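Local coordinates for twitching motility protein PilT (Aquifex aeolicus, PDB 2EWV) that powers retraction of type IV pili as a hexameric motor ATPase of the type II/IV secretion family, probably by coupling ATP hydrolysis to domain movements, at residues L122-K127 / S150-S155; T142-S147 / H242-I247; R280-I285 / G341-E346; V290-L295 / Q328-T333. One frame throughout, in Å; residues are numbered along the deposited sequence.

All four contacts involve the P-loop NTPase sheet or its nucleotide loop, each with at least one residue touching the same ADP; 328-333 and 341-346 pack on it from later in the chain. Interactions 1 and 2 alternate along the chain, centres about 14 Å apart: the loop after strand 137-142 cradles the beta-phosphate and runs into helix 149-163, which interaction 1 sets against helix 119-122. Interactions 3 and 4 follow, on the neighbouring antiparallel strands 275-283 and 289-295 of the mixed sheet, centres about 12 Å apart, 4 nested inside the loop closed by 3. Nucleotide pocket and C-terminal part thus meet along this sheet edge, since Leu281 and Leu291 belong to the ADP pocket.

Interaction 1. Residues L122-K127 / S150-S155; sequences LGLPDK and STTIAS. With ADP (adenosine-5'-diphosphate), chain B.
A buried, mainly apolar contact sets the end of helix 119-122 and the turn after it against the first turns of helix 149-163, the helix that follows the P-loop (Walker A) of this NTPase fold, with ADP bound at its start. Leu122 carries it. Its two methyls straddle the hydroxyl of Ser155, CD1 and CD2 each lying 3.4 Å from Ser155 OG, while CD1 also reaches Thr151 CG2 at 3.6 Å and CD2 packs on the backbone at Thr152 CA. Leu124 adds a smaller touch, its CD2 resting 3.9 Å from Thr152 OG1, and it also meets Leu291 and Tyr293 of strand 289-295. The hydroxyls under these leucines are all engaged: Thr151 OG1 with Tyr177, Thr152 OG1 with Gln279, and Ser155 OG with the carbonyl of Pro117.

Both segments grip the nucleotide at different ends. The exocyclic amine donates from ADP N6 to Leu122 O over 3.1 Å, a backbone acceptor that suits adenine. At the other end Ser150 N donates to ADP O3B of the beta-phosphate at 2.9 Å. Thr151 N makes a weak bond to O1A of the alpha-phosphate, as expected where the amino end of a helix faces phosphates. Gly123, with positive phi, turns the chain out of helix 119-122 just after the carbonyl used by adenine. Thr151 spans the two ends: with its hydroxyl beside the backbone N (chi1 -47°), OG1 lies 3.3 Å from ADP C8, and its CG2 meets Leu122.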
# COMPACT_ATOMS: atom_id res chain seq x y z
N LEU A 122 -35.41 -37.20 5.10
CA LEU A 122 -35.25 -35.78 4.82
C LEU A 122 -36.58 -35.17 4.39
O LEU A 122 -37.20 -34.42 5.14
CB LEU A 122 -34.20 -35.59 3.71
CG LEU A 122 -32.76 -35.21 4.10
CD1 LEU A 122 -32.27 -36.01 5.30
CD2 LEU A 122 -31.87 -35.42 2.89
N GLY A 123 -37.00 -35.49 3.17
CA GLY A 123 -38.25 -34.97 2.65
C GLY A 123 -38.19 -34.74 1.15
O GLY A 123 -39.22 -34.82 0.47
N LEU A 124 -36.99 -34.45 0.63
CA LEU A 124 -36.81 -34.18 -0.80
C LEU A 124 -37.48 -35.25 -1.64
O LEU A 124 -37.70 -36.36 -1.19
CB LEU A 124 -35.33 -34.14 -1.18
CG LEU A 124 -34.46 -33.07 -0.52
CD1 LEU A 124 -35.14 -31.72 -0.65
CD2 LEU A 124 -34.23 -33.44 0.93
N PRO A 125 -37.82 -34.91 -2.89
CA PRO A 125 -38.46 -35.86 -3.80
C PRO A 125 -37.50 -36.96 -4.21
O PRO A 125 -36.36 -37.00 -3.76
CB PRO A 125 -38.86 -34.98 -4.97
CG PRO A 125 -37.73 -34.01 -5.02
CD PRO A 125 -37.57 -33.63 -3.58
N ASP A 126 -37.96 -37.84 -5.09
CA ASP A 126 -37.12 -38.92 -5.55
C ASP A 126 -36.37 -38.47 -6.80
O ASP A 126 -35.83 -39.29 -7.56
CB ASP A 126 -37.98 -40.15 -5.85
CG ASP A 126 -38.87 -40.54 -4.67
OD1 ASP A 126 -39.62 -41.53 -4.80
OD2 ASP A 126 -38.83 -39.84 -3.63
N LYS A 127 -36.34 -37.16 -7.01
CA LYS A 127 -35.65 -36.57 -8.15
C LYS A 127 -34.22 -36.24 -7.73
O LYS A 127 -33.28 -36.50 -8.48
CB LYS A 127 -36.36 -35.28 -8.60
CG LYS A 127 -36.98 -35.33 -10.01
CD LYS A 127 -35.91 -35.57 -11.07
CE LYS A 127 -36.45 -35.39 -12.49
NZ LYS A 127 -35.37 -35.62 -13.50
N SER A 150 -26.77 -28.83 5.55
CA SER A 150 -25.75 -29.82 5.95
C SER A 150 -26.26 -31.23 5.76
O SER A 150 -25.63 -32.05 5.08
CB SER A 150 -25.36 -29.65 7.42
OG SER A 150 -24.57 -28.50 7.65
N THR A 151 -27.40 -31.51 6.38
CA THR A 151 -28.03 -32.83 6.31
C THR A 151 -28.35 -33.23 4.86
O THR A 151 -27.95 -34.32 4.43
CB THR A 151 -29.34 -32.87 7.17
OG1 THR A 151 -29.09 -32.30 8.45
CG2 THR A 151 -29.81 -34.31 7.36
N THR A 152 -29.05 -32.36 4.12
CA THR A 152 -29.39 -32.67 2.73
C THR A 152 -28.16 -33.06 1.96
O THR A 152 -28.21 -33.96 1.14
CB THR A 152 -30.04 -31.47 1.99
OG1 THR A 152 -31.36 -31.23 2.49
CG2 THR A 152 -30.13 -31.77 0.49
N ILE A 153 -27.04 -32.37 2.22
CA ILE A 153 -25.78 -32.65 1.53
C ILE A 153 -25.14 -33.97 1.94
O ILE A 153 -24.71 -34.74 1.09
CB ILE A 153 -24.74 -31.55 1.77
CG1 ILE A 153 -25.24 -30.22 1.20
CG2 ILE A 153 -23.44 -31.92 1.06
CD1 ILE A 153 -25.41 -30.23 -0.31
N ALA A 154 -25.06 -34.22 3.25
CA ALA A 154 -24.47 -35.45 3.77
C ALA A 154 -25.28 -36.68 3.37
O ALA A 154 -24.74 -37.79 3.31
CB ALA A 154 -24.33 -35.37 5.29
N SER A 155 -26.57 -36.50 3.10
CA SER A 155 -27.41 -37.61 2.67
C SER A 155 -27.09 -37.91 1.20
O SER A 155 -27.08 -39.06 0.77
CB SER A 155 -28.91 -37.27 2.81
OG SER A 155 -29.33 -37.25 4.15
PB ADP B . -27.85 -25.93 8.31
O1B ADP B . -27.29 -24.61 8.66
O2B ADP B . -29.05 -25.73 7.24
O3B ADP B . -26.66 -26.80 7.67
PA ADP B . -28.58 -28.30 9.50
O1A ADP B . -28.54 -28.74 8.09
O2A ADP B . -27.40 -29.03 10.34
O3A ADP B . -28.42 -26.67 9.65
O5' ADP B . -30.01 -28.75 10.11
C5' ADP B . -30.03 -28.41 11.52
C4' ADP B . -31.08 -29.25 12.28
O4' ADP B . -32.28 -29.45 11.47
C3' ADP B . -30.50 -30.64 12.63
O3' ADP B . -30.84 -30.99 13.97
C2' ADP B . -31.16 -31.57 11.59
O2' ADP B . -31.33 -32.92 12.05
C1' ADP B . -32.50 -30.88 11.26
N9 ADP B . -32.89 -31.14 9.84
C8 ADP B . -32.09 -30.95 8.73
N7 ADP B . -32.73 -31.27 7.64
C5 ADP B . -33.98 -31.69 7.96
C6 ADP B . -35.11 -32.17 7.22
N6 ADP B . -35.06 -32.27 5.84
N1 ADP B . -36.24 -32.51 7.90
C2 ADP B . -36.31 -32.42 9.23
N3 ADP B . -35.27 -31.98 9.97
C4 ADP B . -34.10 -31.62 9.39

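Interaction 2. Residues T142-S147 / H242-I247. With ADP (adenosine-5'-diphosphate), chain B.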
# COMPACT_ATOMS: atom_id res chain seq x y z
N THR A 142 -29.22 -24.20 -1.02
CA THR A 142 -29.27 -22.89 -0.37
C THR A 142 -30.44 -22.70 0.58
O THR A 142 -31.51 -23.31 0.43
CB THR A 142 -29.36 -21.77 -1.41
OG1 THR A 142 -30.59 -21.90 -2.15
CG2 THR A 142 -28.18 -21.82 -2.36
N GLY A 143 -30.24 -21.83 1.56
CA GLY A 143 -31.28 -21.54 2.51
C GLY A 143 -30.79 -20.77 3.72
O GLY A 143 -29.58 -20.60 3.93
N PRO A 144 -31.72 -20.29 4.56
CA PRO A 144 -31.28 -19.56 5.74
C PRO A 144 -30.59 -20.53 6.68
O PRO A 144 -30.96 -21.71 6.76
CB PRO A 144 -32.60 -19.04 6.30
CG PRO A 144 -33.56 -20.15 5.97
CD PRO A 144 -33.18 -20.46 4.54
N THR A 145 -29.56 -20.06 7.38
CA THR A 145 -28.86 -20.91 8.32
C THR A 145 -29.95 -21.55 9.21
O THR A 145 -30.70 -20.84 9.89
CB THR A 145 -27.84 -20.09 9.17
OG1 THR A 145 -27.80 -18.73 8.71
CG2 THR A 145 -26.44 -20.70 9.04
N GLY A 146 -30.05 -22.88 9.15
CA GLY A 146 -31.04 -23.62 9.91
C GLY A 146 -32.15 -24.15 9.00
O GLY A 146 -33.34 -24.04 9.31
N SER A 147 -31.77 -24.74 7.87
CA SER A 147 -32.76 -25.25 6.93
C SER A 147 -32.45 -26.61 6.31
O SER A 147 -33.00 -26.95 5.27
CB SER A 147 -32.99 -24.22 5.83
OG SER A 147 -31.76 -23.80 5.28
N HIS A 242 -26.42 -18.90 0.85
CA HIS A 242 -27.45 -18.62 1.84
C HIS A 242 -28.72 -18.00 1.26
O HIS A 242 -29.57 -17.51 2.02
CB HIS A 242 -26.88 -17.73 2.95
CG HIS A 242 -26.33 -18.50 4.12
ND1 HIS A 242 -25.86 -17.88 5.26
CD2 HIS A 242 -26.19 -19.83 4.33
CE1 HIS A 242 -25.46 -18.80 6.13
NE2 HIS A 242 -25.65 -19.99 5.59
N THR A 243 -28.86 -18.03 -0.06
CA THR A 243 -30.03 -17.47 -0.74
C THR A 243 -31.34 -18.05 -0.19
O THR A 243 -31.39 -18.46 0.97
CB THR A 243 -29.97 -17.73 -2.26
OG1 THR A 243 -30.07 -19.13 -2.51
CG2 THR A 243 -28.65 -17.21 -2.84
N ASN A 244 -32.40 -18.09 -1.00
CA ASN A 244 -33.69 -18.59 -0.51
C ASN A 244 -34.62 -19.11 -1.60
O ASN A 244 -35.62 -19.78 -1.32
CB ASN A 244 -34.42 -17.50 0.27
CG ASN A 244 -35.61 -18.03 1.03
OD1 ASN A 244 -35.50 -18.43 2.19
ND2 ASN A 244 -36.77 -18.04 0.37
N THR A 245 -34.30 -18.79 -2.84
CA THR A 245 -35.11 -19.23 -3.96
C THR A 245 -34.20 -19.53 -5.16
O THR A 245 -33.02 -19.15 -5.17
CB THR A 245 -36.18 -18.15 -4.32
OG1 THR A 245 -37.05 -18.65 -5.35
CG2 THR A 245 -35.51 -16.85 -4.80
N ALA A 246 -34.74 -20.22 -6.16
CA ALA A 246 -33.99 -20.58 -7.35
C ALA A 246 -33.59 -19.36 -8.17
O ALA A 246 -32.39 -19.13 -8.40
CB ALA A 246 -34.81 -21.53 -8.22
N ILE A 247 -34.59 -18.59 -8.60
CA ILE A 247 -34.37 -17.39 -9.40
C ILE A 247 -33.26 -16.50 -8.82
O ILE A 247 -32.36 -16.07 -9.55
CB ILE A 247 -35.69 -16.55 -9.56
CG1 ILE A 247 -36.24 -16.11 -8.20
CG2 ILE A 247 -36.73 -17.36 -10.33
CD1 ILE A 247 -37.52 -15.28 -8.29
PB ADP B . -27.85 -25.93 8.31
O1B ADP B . -27.29 -24.61 8.66
O2B ADP B . -29.05 -25.73 7.24
O3B ADP B . -26.66 -26.80 7.67
PA ADP B . -28.58 -28.30 9.50
O1A ADP B . -28.54 -28.74 8.09
O2A ADP B . -27.40 -29.03 10.34
O3A ADP B . -28.42 -26.67 9.65
O5' ADP B . -30.01 -28.75 10.11
C5' ADP B . -30.03 -28.41 11.52
C4' ADP B . -31.08 -29.25 12.28
O4' ADP B . -32.28 -29.45 11.47
C3' ADP B . -30.50 -30.64 12.63
O3' ADP B . -30.84 -30.99 13.97
C2' ADP B . -31.16 -31.57 11.59
O2' ADP B . -31.33 -32.92 12.05
C1' ADP B . -32.50 -30.88 11.26
N9 ADP B . -32.89 -31.14 9.84
C8 ADP B . -32.09 -30.95 8.73
N7 ADP B . -32.73 -31.27 7.64
C5 ADP B . -33.98 -31.69 7.96
C6 ADP B . -35.11 -32.17 7.22
N6 ADP B . -35.06 -32.27 5.84
N1 ADP B . -36.24 -32.51 7.90
C2 ADP B . -36.31 -32.42 9.23
N3 ADP B . -35.27 -31.98 9.97
C4 ADP B . -34.10 -31.62 9.39
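Between His242 and Thr145 the contact is one of ring against side chain. The threonine's CG2 lies 3.6 Å from both NE2 and CE1 of His242, and its OG1 approaches CE1 at 3.5 Å, while the backbone N of Thr145 sits over one face of the imidazole, offset toward the rim. Cutting His242 back to an alanine is likely to leave Thr145 without the ring beside its methyl and hydroxyl, and Gly143 O without CD2, opening a gap beside the loop. Arg229 and Thr233 of a second subunit pack on His242 and Thr145 respectively, so the pair lies at a subunit boundary.

Backbone contacts run alongside: Gly143 CA meets Thr243 O at 3.4 Å and His242 CA approaches Gly143 O, both as C-H...O contacts. Segment 142-147 is the front of a Walker A P-loop, leaving strand 137-142 and wrapping the beta-phosphate with backbone amides. Ser147 N donates to ADP O2B over 3.0 Å, and Gly146 N to O1B at 3.3 Å. Gly143 O is held by Lys149 NZ of the same loop. Within the turn, Ser147 OG donates to Pro144 O over 2.7 Å, from a position tilted 24° out of the carbonyl plane.

A hydroxyl pair joins the start of the loop, at the end of strand 137-142, to Thr243. Thr142 OG1 donates weakly to Thr243 OG1 at 2.8 Å; both hydroxyls sit between the backbone N and the carbonyl carbon (chi1 63° and 66°), which turns the two oxygens toward each other. Stronger partners are Ser278 for Thr142 and Thr249 for Thr243.

Interaction 3. Residues R280-I285 / G341-E346. With ADP (adenosine-5'-diphosphate), chain B.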
# COMPACT_ATOMS: atom_id res chain seq x y z
N ARG A 280 -36.27 -24.22 3.60
CA ARG A 280 -36.75 -23.46 4.75
C ARG A 280 -37.41 -24.51 5.63
O ARG A 280 -38.24 -25.27 5.15
CB ARG A 280 -37.80 -22.43 4.34
CG ARG A 280 -37.33 -21.31 3.43
CD ARG A 280 -38.09 -20.01 3.71
NE ARG A 280 -38.02 -19.63 5.12
CZ ARG A 280 -38.27 -18.41 5.59
NH1 ARG A 280 -38.17 -18.18 6.90
NH2 ARG A 280 -38.59 -17.42 4.77
N LEU A 281 -37.04 -24.57 6.90
CA LEU A 281 -37.66 -25.57 7.77
C LEU A 281 -38.87 -25.05 8.55
O LEU A 281 -38.72 -24.46 9.62
CB LEU A 281 -36.63 -26.13 8.75
CG LEU A 281 -35.58 -27.02 8.10
CD1 LEU A 281 -34.87 -27.82 9.18
CD2 LEU A 281 -36.26 -27.95 7.10
N LEU A 282 -40.06 -25.30 8.01
CA LEU A 282 -41.30 -24.87 8.65
C LEU A 282 -41.72 -25.88 9.70
O LEU A 282 -41.13 -26.95 9.82
CB LEU A 282 -42.43 -24.77 7.62
CG LEU A 282 -42.44 -23.65 6.58
CD1 LEU A 282 -41.19 -23.75 5.74
CD2 LEU A 282 -43.68 -23.77 5.71
N PRO A 283 -42.75 -25.53 10.50
CA PRO A 283 -43.23 -26.45 11.54
C PRO A 283 -44.44 -27.30 11.13
O PRO A 283 -45.24 -26.93 10.26
CB PRO A 283 -43.53 -25.52 12.71
CG PRO A 283 -44.04 -24.30 12.03
CD PRO A 283 -43.15 -24.14 10.80
N LYS A 284 -44.54 -28.47 11.77
CA LYS A 284 -45.62 -29.41 11.52
C LYS A 284 -46.45 -29.50 12.77
O LYS A 284 -45.95 -29.29 13.89
CB LYS A 284 -45.06 -30.80 11.22
CG LYS A 284 -46.09 -31.84 10.79
CD LYS A 284 -45.40 -33.12 10.34
CE LYS A 284 -46.21 -33.77 9.23
NZ LYS A 284 -45.54 -34.95 8.61
N ILE A 285 -47.73 -29.82 12.59
CA ILE A 285 -48.62 -29.96 13.73
C ILE A 285 -48.38 -31.35 14.34
O ILE A 285 -49.27 -31.96 14.94
CB ILE A 285 -50.09 -29.76 13.29
CG1 ILE A 285 -50.17 -28.45 12.48
CG2 ILE A 285 -51.01 -29.69 14.55
CD1 ILE A 285 -51.53 -27.98 12.08
N GLY A 341 -52.67 -31.21 5.33
CA GLY A 341 -52.93 -30.89 6.72
C GLY A 341 -51.67 -30.97 7.56
O GLY A 341 -51.51 -31.88 8.39
N LEU A 342 -50.76 -30.02 7.33
CA LEU A 342 -49.50 -29.94 8.07
C LEU A 342 -49.20 -28.48 8.40
O LEU A 342 -49.27 -28.06 9.56
CB LEU A 342 -48.34 -30.51 7.25
CG LEU A 342 -48.39 -31.98 6.83
CD1 LEU A 342 -49.49 -32.19 5.80
CD2 LEU A 342 -47.05 -32.38 6.26
N ILE A 343 -48.85 -27.72 7.37
CA ILE A 343 -48.53 -26.32 7.55
C ILE A 343 -49.79 -25.46 7.45
O ILE A 343 -50.57 -25.57 6.50
CB ILE A 343 -47.50 -25.84 6.50
CG1 ILE A 343 -48.10 -25.90 5.10
CG2 ILE A 343 -46.25 -26.69 6.59
CD1 ILE A 343 -47.21 -25.30 4.03
N THR A 344 -49.99 -24.61 8.46
CA THR A 344 -51.14 -23.72 8.52
C THR A 344 -51.00 -22.67 7.42
O THR A 344 -49.93 -22.51 6.83
CB THR A 344 -51.21 -23.05 9.91
OG1 THR A 344 -50.13 -22.13 10.06
CG2 THR A 344 -51.10 -24.12 11.00
N LEU A 345 -52.08 -21.95 7.13
CA LEU A 345 -52.05 -20.96 6.06
C LEU A 345 -51.10 -19.78 6.26
O LEU A 345 -50.56 -19.25 5.29
CB LEU A 345 -53.46 -20.44 5.78
CG LEU A 345 -53.56 -19.50 4.57
CD1 LEU A 345 -53.22 -20.26 3.29
CD2 LEU A 345 -54.97 -18.92 4.50
N GLU A 346 -50.91 -19.36 7.51
CA GLU A 346 -50.04 -18.21 7.79
C GLU A 346 -48.55 -18.55 7.70
O GLU A 346 -47.75 -17.74 7.21
CB GLU A 346 -50.34 -17.64 9.19
CG GLU A 346 -49.43 -16.47 9.60
CD GLU A 346 -49.69 -15.19 8.81
OE1 GLU A 346 -48.76 -14.36 8.68
OE2 GLU A 346 -50.83 -15.01 8.32
PB ADP B . -27.85 -25.93 8.31
O1B ADP B . -27.29 -24.61 8.66
O2B ADP B . -29.05 -25.73 7.24
O3B ADP B . -26.66 -26.80 7.67
PA ADP B . -28.58 -28.30 9.50
O1A ADP B . -28.54 -28.74 8.09
O2A ADP B . -27.40 -29.03 10.34
O3A ADP B . -28.42 -26.67 9.65
O5' ADP B . -30.01 -28.75 10.11
C5' ADP B . -30.03 -28.41 11.52
C4' ADP B . -31.08 -29.25 12.28
O4' ADP B . -32.28 -29.45 11.47
C3' ADP B . -30.50 -30.64 12.63
O3' ADP B . -30.84 -30.99 13.97
C2' ADP B . -31.16 -31.57 11.59
O2' ADP B . -31.33 -32.92 12.05
C1' ADP B . -32.50 -30.88 11.26
N9 ADP B . -32.89 -31.14 9.84
C8 ADP B . -32.09 -30.95 8.73
N7 ADP B . -32.73 -31.27 7.64
C5 ADP B . -33.98 -31.69 7.96
C6 ADP B . -35.11 -32.17 7.22
N6 ADP B . -35.06 -32.27 5.84
N1 ADP B . -36.24 -32.51 7.90
C2 ADP B . -36.31 -32.42 9.23
N3 ADP B . -35.27 -31.98 9.97
C4 ADP B . -34.10 -31.62 9.39
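Side chains rather than hydrogen bonds do the joining; the purely apolar pair is Leu282 with Ile343. Leu282 CD2 rests against Ile343 CG2 at 4.0 Å, with Ile343 CD1 a little farther from the same methyl. Ile343 CG2 is anti to the carbonyl carbon, and from there it also reaches Pro283 O, 3.8 Å away. Lys284 lies alongside Leu342, both pointing the same way, and its CE touches Leu342 CD2 at 3.4 Å; the aliphatic stem does the packing here. Farther out, Ile285 CD1 meets Thr344 CG2 nearly at a right angle.

Carbonyl contacts come second: CG1 and CD1 of Ile285 both come up against Leu342 O. The hydroxyl of Thr344 looks instead to Asp347. Around the apolar patch, Ala351 touches Leu282 while Leu337 and Ala348 touch Ile343.

On the nucleotide side, Leu281 CD1 sits 3.8 Å from ADP O4', so successive residues, Leu281 and Leu282, face the ligand and the C-terminal loop respectively. This alternation is that of a beta strand: 275-283, next to the edge strand 289-295 of the P-loop NTPase sheet, lines the ADP pocket with one side and seats the 341-346 loop with the other.

Interaction 4. Residues V290-L295 / Q328-T333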
# COMPACT_ATOMS: atom_id res chain seq x y z
N VAL A 290 -40.88 -30.09 9.10
CA VAL A 290 -41.32 -30.44 7.74
C VAL A 290 -40.53 -29.45 6.90
O VAL A 290 -40.07 -28.43 7.40
CB VAL A 290 -42.83 -30.17 7.49
CG1 VAL A 290 -43.19 -30.48 6.03
CG2 VAL A 290 -43.65 -31.02 8.41
N LEU A 291 -40.40 -29.73 5.62
CA LEU A 291 -39.59 -28.84 4.83
C LEU A 291 -40.19 -28.24 3.57
O LEU A 291 -40.76 -28.95 2.74
CB LEU A 291 -38.30 -29.59 4.52
CG LEU A 291 -37.36 -29.24 3.37
CD1 LEU A 291 -36.41 -28.10 3.73
CD2 LEU A 291 -36.58 -30.51 3.05
N ALA A 292 -40.07 -26.93 3.43
CA ALA A 292 -40.57 -26.26 2.24
C ALA A 292 -39.36 -26.17 1.32
O ALA A 292 -38.24 -26.31 1.79
CB ALA A 292 -41.07 -24.87 2.59
N TYR A 293 -39.57 -25.94 0.03
CA TYR A 293 -38.44 -25.82 -0.87
C TYR A 293 -38.79 -25.49 -2.32
O TYR A 293 -39.96 -25.55 -2.72
CB TYR A 293 -37.57 -27.09 -0.81
CG TYR A 293 -38.27 -28.39 -1.18
CD1 TYR A 293 -38.98 -28.49 -2.36
CD2 TYR A 293 -38.20 -29.50 -0.35
CE1 TYR A 293 -39.61 -29.67 -2.73
CE2 TYR A 293 -38.83 -30.70 -0.70
CZ TYR A 293 -39.53 -30.76 -1.90
OH TYR A 293 -40.16 -31.92 -2.26
N GLU A 294 -37.78 -25.09 -3.09
CA GLU A 294 -37.96 -24.76 -4.49
C GLU A 294 -36.88 -25.53 -5.24
O GLU A 294 -35.69 -25.41 -4.94
CB GLU A 294 -37.82 -23.23 -4.71
CG GLU A 294 -38.44 -22.69 -6.03
CD GLU A 294 -38.86 -21.21 -5.96
OE1 GLU A 294 -39.25 -20.65 -7.01
OE2 GLU A 294 -38.82 -20.61 -4.87
N LEU A 295 -37.31 -26.35 -6.20
CA LEU A 295 -36.39 -27.18 -6.96
C LEU A 295 -36.36 -26.83 -8.44
O LEU A 295 -37.37 -26.87 -9.14
CB LEU A 295 -36.77 -28.66 -6.76
CG LEU A 295 -35.73 -29.75 -7.02
CD1 LEU A 295 -35.65 -30.64 -5.80
CD2 LEU A 295 -36.10 -30.55 -8.26
N GLN A 328 -40.54 -27.23 -9.62
CA GLN A 328 -41.63 -26.95 -8.68
C GLN A 328 -41.45 -25.62 -7.93
O GLN A 328 -40.60 -25.51 -7.05
CB GLN A 328 -41.78 -28.09 -7.68
CG GLN A 328 -42.99 -27.97 -6.75
CD GLN A 328 -43.26 -29.24 -5.97
OE1 GLN A 328 -43.51 -30.30 -6.56
NE2 GLN A 328 -43.22 -29.15 -4.65
N THR A 329 -42.26 -24.61 -8.28
CA THR A 329 -42.18 -23.30 -7.63
C THR A 329 -42.31 -23.49 -6.12
O THR A 329 -42.77 -24.53 -5.66
CB THR A 329 -43.31 -22.32 -8.11
OG1 THR A 329 -44.60 -22.89 -7.84
CG2 THR A 329 -43.18 -22.03 -9.61
N MET A 330 -41.89 -22.48 -5.36
CA MET A 330 -41.96 -22.56 -3.90
C MET A 330 -43.40 -22.60 -3.36
O MET A 330 -43.64 -23.09 -2.25
CB MET A 330 -41.20 -21.37 -3.27
CG MET A 330 -40.13 -21.78 -2.26
SD MET A 330 -40.79 -22.62 -0.80
CE MET A 330 -39.97 -21.73 0.50
N ASN A 331 -44.35 -22.10 -4.15
CA ASN A 331 -45.75 -22.08 -3.74
C ASN A 331 -46.47 -23.38 -4.07
O ASN A 331 -47.29 -23.85 -3.27
CB ASN A 331 -46.48 -20.90 -4.38
CG ASN A 331 -46.09 -19.57 -3.76
OD1 ASN A 331 -44.99 -19.06 -3.98
ND2 ASN A 331 -46.99 -19.00 -2.97
N GLN A 332 -46.18 -23.97 -5.22
CA GLN A 332 -46.82 -25.24 -5.60
C GLN A 332 -46.43 -26.24 -4.52
O GLN A 332 -46.96 -27.35 -4.45
CB GLN A 332 -46.33 -25.71 -6.98
CG GLN A 332 -47.07 -26.93 -7.53
CD GLN A 332 -46.79 -27.20 -9.01
OE1 GLN A 332 -47.00 -26.33 -9.86
NE2 GLN A 332 -46.33 -28.41 -9.32
N THR A 333 -45.49 -25.81 -3.67
CA THR A 333 -44.99 -26.60 -2.56
C THR A 333 -45.60 -26.11 -1.25
O THR A 333 -46.10 -26.90 -0.46
CB THR A 333 -43.46 -26.49 -2.42
OG1 THR A 333 -42.83 -26.86 -3.65
CG2 THR A 333 -42.97 -27.41 -1.31
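Thr333 OG1 is gripped twice from within its own segment: Gln328 NE2 donates to it nearly straight (173°) and in the amide plane, though the modelled 2.5 Å is shorter than expected and its exact length doubtful, and the hydroxyl donates in turn to Thr329 O at 3.1 Å. Tyr293 O lies 3.3 Å from Thr333 OG1. With CG2 anti to the backbone N (chi1, measured to OG1, is -56°), that methyl of Thr333 comes against the backbone of Tyr293. A valine here would probably leave the Gln328 amide without its acceptor and free to turn, and Thr329 O without the hydroxyl.

Edge strand 289-295 meets the chain leading into helix 331-336. At its end Leu295 and Gln328 form an isolated antiparallel hydrogen-bonded pair through two weak backbone bonds. The Gln328 amide also crosses obliquely by the ring of Tyr293. Thr329 OG1 accepts from Gln332 N at 3.2 Å, a capping bond on the turn that leads into the helix.

Met330 lies across Glu294, its bent chain carrying SD to 3.6 Å from Tyr293 O and CE to 3.9 Å from Ala292 CB. Glu294 OE2 bonds Thr245, tying the edge strand to the segment beside the P-loop. The two hydrogen bonds that cross are both weak: the polar grip is internal to the turn, and packing of Met330 and Gln328, with Thr333 beside them, against Tyr293 and Glu294 does most of the joining.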